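Side-chain contact in diacylglycerol O-acyltransferase (Marinobacter hydrocarbonoclasticus, PDB 6CHJ), which acts as a wax ester synthase and probably transfers acyl groups from acyl-CoA to 1,2-diacylglycerol, giving triacylglycerol: residues A359-L364 with P369-F374. Numbering follows the deposited sequence.
Sequences AAFHLL and PKWQTF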
ATOM      1  N   ALA B 359      -1.560 -23.938 -19.388  1.00 53.26           N
ATOM      2  CA  ALA B 359      -0.801 -22.994 -18.575  1.00 57.72           C
ATOM      3  C   ALA B 359      -1.726 -22.213 -17.644  1.00 57.99           C
ATOM      4  O   ALA B 359      -1.385 -21.975 -16.476  1.00 55.63           O
ATOM      5  CB  ALA B 359       0.006 -22.048 -19.468  1.00 52.31           C
ATOM      6  N   ALA B 360      -2.914 -21.833 -18.134  1.00 54.08           N
ATOM      7  CA  ALA B 360      -3.864 -21.125 -17.280  1.00 54.03           C
ATOM      8  C   ALA B 360      -4.280 -21.982 -16.096  1.00 55.33           C
ATOM      9  O   ALA B 360      -4.358 -21.489 -14.966  1.00 54.96           O
ATOM     10  CB  ALA B 360      -5.087 -20.688 -18.082  1.00 57.64           C
ATOM     11  N   PHE B 361      -4.525 -23.276 -16.332  1.00 55.33           N
ATOM     12  CA  PHE B 361      -4.885 -24.172 -15.238  1.00 54.32           C
ATOM     13  C   PHE B 361      -3.765 -24.253 -14.218  1.00 54.89           C
ATOM     14  O   PHE B 361      -4.022 -24.324 -13.005  1.00 56.23           O
ATOM     15  CB  PHE B 361      -5.214 -25.582 -15.757  1.00 57.66           C
ATOM     16  CG  PHE B 361      -5.481 -26.588 -14.651  1.00 56.08           C
ATOM     17  CD1 PHE B 361      -6.774 -26.790 -14.175  1.00 54.69           C
ATOM     18  CD2 PHE B 361      -4.445 -27.328 -14.086  1.00 52.50           C
ATOM     19  CE1 PHE B 361      -7.030 -27.699 -13.147  1.00 52.02           C
ATOM     20  CE2 PHE B 361      -4.694 -28.245 -13.060  1.00 55.26           C
ATOM     21  CZ  PHE B 361      -5.995 -28.424 -12.589  1.00 52.34           C
ATOM     22  N   HIS B 362      -2.512 -24.264 -14.685  1.00 47.80           N
ATOM     23  CA  HIS B 362      -1.414 -24.386 -13.732  1.00 54.22           C
ATOM     24  C   HIS B 362      -1.218 -23.095 -12.933  1.00 53.63           C
ATOM     25  O   HIS B 362      -1.005 -23.156 -11.718  1.00 48.87           O
ATOM     26  CB  HIS B 362      -0.110 -24.765 -14.414  1.00 46.88           C
ATOM     27  CG  HIS B 362       1.022 -24.916 -13.446  1.00 52.75           C
ATOM     28  ND1 HIS B 362       0.906 -25.658 -12.287  1.00 53.14           N
ATOM     29  CD2 HIS B 362       2.273 -24.392 -13.436  1.00 51.08           C
ATOM     30  CE1 HIS B 362       2.043 -25.602 -11.615  1.00 56.01           C
ATOM     31  NE2 HIS B 362       2.889 -24.840 -12.292  1.00 57.13           N
ATOM     32  N   LEU B 363      -1.241 -21.930 -13.609  1.00 49.03           N
ATOM     33  CA  LEU B 363      -1.158 -20.636 -12.919  1.00 58.32           C
ATOM     34  C   LEU B 363      -2.202 -20.525 -11.812  1.00 56.88           C
ATOM     35  O   LEU B 363      -1.872 -20.193 -10.666  1.00 50.44           O
ATOM     36  CB  LEU B 363      -1.331 -19.488 -13.917  1.00 49.44           C
ATOM     37  CG  LEU B 363      -0.104 -19.435 -14.825  1.00 56.23           C
ATOM     38  CD1 LEU B 363      -0.329 -18.581 -16.049  1.00 52.25           C
ATOM     39  CD2 LEU B 363       1.091 -18.943 -14.019  1.00 54.68           C
ATOM     40  N   LEU B 364      -3.460 -20.857 -12.139  1.00 54.07           N
ATOM     41  CA  LEU B 364      -4.562 -20.709 -11.198  1.00 59.67           C
ATOM     42  C   LEU B 364      -4.450 -21.670 -10.021  1.00 58.10           C
ATOM     43  O   LEU B 364      -4.883 -21.347  -8.906  1.00 60.01           O
ATOM     44  CB  LEU B 364      -5.894 -20.930 -11.922  1.00 60.10           C
ATOM     45  CG  LEU B 364      -6.446 -19.731 -12.699  1.00 69.14           C
ATOM     46  CD1 LEU B 364      -7.572 -20.169 -13.631  1.00 60.58           C
ATOM     47  CD2 LEU B 364      -6.923 -18.623 -11.741  1.00 61.72           C
ATOM     48  N   PRO B 369       2.511 -28.786 -12.655  1.00 51.17           N
ATOM     49  CA  PRO B 369       3.829 -28.207 -12.981  1.00 49.29           C
ATOM     50  C   PRO B 369       4.326 -28.500 -14.388  1.00 54.58           C
ATOM     51  O   PRO B 369       4.995 -27.656 -15.010  1.00 49.98           O
ATOM     52  CB  PRO B 369       4.752 -28.843 -11.928  1.00 55.01           C
ATOM     53  CG  PRO B 369       4.013 -30.039 -11.412  1.00 59.66           C
ATOM     54  CD  PRO B 369       2.572 -29.634 -11.449  1.00 57.58           C
ATOM     55  N   LYS B 370       4.030 -29.690 -14.903  1.00 54.91           N
ATOM     56  CA  LYS B 370       4.417 -30.025 -16.262  1.00 55.68           C
ATOM     57  C   LYS B 370       3.753 -29.117 -17.294  1.00 52.75           C
ATOM     58  O   LYS B 370       4.210 -29.070 -18.441  1.00 54.84           O
ATOM     59  CB  LYS B 370       4.069 -31.484 -16.557  1.00 53.30           C
ATOM     60  CG  LYS B 370       5.116 -32.503 -16.107  1.00 64.38           C
ATOM     61  CD  LYS B 370       4.584 -33.949 -16.292  1.00 71.77           C
ATOM     62  CE  LYS B 370       5.569 -34.834 -17.051  1.00 75.37           C
ATOM     63  NZ  LYS B 370       4.914 -35.944 -17.832  1.00 77.88           N
ATOM     64  N   TRP B 371       2.688 -28.405 -16.929  1.00 52.34           N
ATOM     65  CA  TRP B 371       1.983 -27.526 -17.860  1.00 58.12           C
ATOM     66  C   TRP B 371       2.452 -26.068 -17.772  1.00 57.12           C
ATOM     67  O   TRP B 371       1.836 -25.204 -18.401  1.00 58.93           O
ATOM     68  CB  TRP B 371       0.450 -27.602 -17.638  1.00 52.53           C
ATOM     69  CG  TRP B 371      -0.195 -28.916 -18.108  1.00 55.81           C
ATOM     70  CD1 TRP B 371       0.395 -29.890 -18.873  1.00 50.34           C
ATOM     71  CD2 TRP B 371      -1.535 -29.390 -17.829  1.00 56.43           C
ATOM     72  NE1 TRP B 371      -0.478 -30.927 -19.073  1.00 54.89           N
ATOM     73  CE2 TRP B 371      -1.667 -30.654 -18.448  1.00 58.81           C
ATOM     74  CE3 TRP B 371      -2.624 -28.874 -17.119  1.00 59.34           C
ATOM     75  CZ2 TRP B 371      -2.849 -31.406 -18.381  1.00 47.15           C
ATOM     76  CZ3 TRP B 371      -3.803 -29.631 -17.055  1.00 59.53           C
ATOM     77  CH2 TRP B 371      -3.899 -30.878 -17.686  1.00 59.45           C
ATOM     78  N   GLN B 372       3.523 -25.782 -17.014  1.00 53.56           N
ATOM     79  CA  GLN B 372       3.959 -24.398 -16.811  1.00 54.40           C
ATOM     80  C   GLN B 372       4.082 -23.637 -18.134  1.00 50.62           C
ATOM     81  O   GLN B 372       3.653 -22.482 -18.225  1.00 49.18           O
ATOM     82  CB  GLN B 372       5.285 -24.372 -16.038  1.00 53.16           C
ATOM     83  CG  GLN B 372       5.952 -22.989 -15.944  1.00 49.84           C
ATOM     84  CD  GLN B 372       5.311 -22.087 -14.905  1.00 47.78           C
ATOM     85  OE1 GLN B 372       5.059 -22.506 -13.773  1.00 48.03           O
ATOM     86  NE2 GLN B 372       5.027 -20.842 -15.293  1.00 45.29           N
ATOM     87  N   THR B 373       4.674 -24.269 -19.160  1.00 52.51           N
ATOM     88  CA  THR B 373       4.682 -23.801 -20.551  1.00 48.71           C
ATOM     89  C   THR B 373       5.564 -22.572 -20.792  1.00 47.80           C
ATOM     90  O   THR B 373       6.123 -22.400 -21.882  1.00 50.14           O
ATOM     91  CB  THR B 373       3.246 -23.512 -21.021  1.00 51.12           C
ATOM     92  OG1 THR B 373       2.392 -24.606 -20.669  1.00 51.68           O
ATOM     93  CG2 THR B 373       3.191 -23.290 -22.524  1.00 49.91           C
ATOM     94  N   PHE B 374       5.673 -21.678 -19.818  1.00 49.79           N
ATOM     95  CA  PHE B 374       6.637 -20.607 -19.967  1.00 51.32           C
ATOM     96  C   PHE B 374       7.076 -20.161 -18.587  1.00 51.35           C
ATOM     97  O   PHE B 374       6.317 -20.231 -17.620  1.00 50.74           O
ATOM     98  CB  PHE B 374       6.102 -19.427 -20.804  1.00 52.92           C
ATOM     99  CG  PHE B 374       4.821 -18.825 -20.290  1.00 49.76           C
ATOM    100  CD1 PHE B 374       4.852 -17.776 -19.381  1.00 47.44           C
ATOM    101  CD2 PHE B 374       3.584 -19.273 -20.759  1.00 51.55           C
ATOM    102  CE1 PHE B 374       3.668 -17.199 -18.914  1.00 51.94           C
ATOM    103  CE2 PHE B 374       2.394 -18.702 -20.306  1.00 55.30           C
ATOM    104  CZ  PHE B 374       2.435 -17.659 -19.378  1.00 50.11           C
TER
HETATM  105  O   HOH W   1       5.240 -24.211 -10.930  1.00 58.41           O
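His362, in the last turns of helix 345-365, sets its ring against Pro369 and Gln372 of the bend that follows. Its CB lies 4.3 Å from Trp371 CB; with CG anti to the backbone N (chi1 -179°), the ring is carried onward to have Pro369 over one face and Gln372 at its edge. His362 CE1 and ND1 lie against the proline, and Pro369 CA sits 3.7 Å from the centroid of the His362 ring in a CH-pi contact. His362 ND1 is hydrogen-bonded to Ala368 N, and His362 NE2 to a water, which also donates weakly to Gln372 OE1. Gln372 OE1 meets the ring edge in plane, 3.4 Å from His362 CD2, the amide turned 85° to the ring, while Gln372 NE2 holds Phe374 O at 2.7 Å. A flat ring with two polar nitrogens suits this place; an alanine here would probably leave the Ala368 N-H without its acceptor, the water with only its weak bond to Gln372 OE1, and Pro369 without the ring face it rests on. Phe361 and Trp371 form an offset edge-to-face pair beside helix 200-212, Phe361 CD2 touching Trp371 CZ3 at 3.8 Å. Small Ala359 lets the chain come close: its CA makes a CA-H...O contact with Trp371 O. The contact closes the turn where the chain leaves helix 345-365 and doubles back along its last turns before entering strand 376-380 of a mixed sheet.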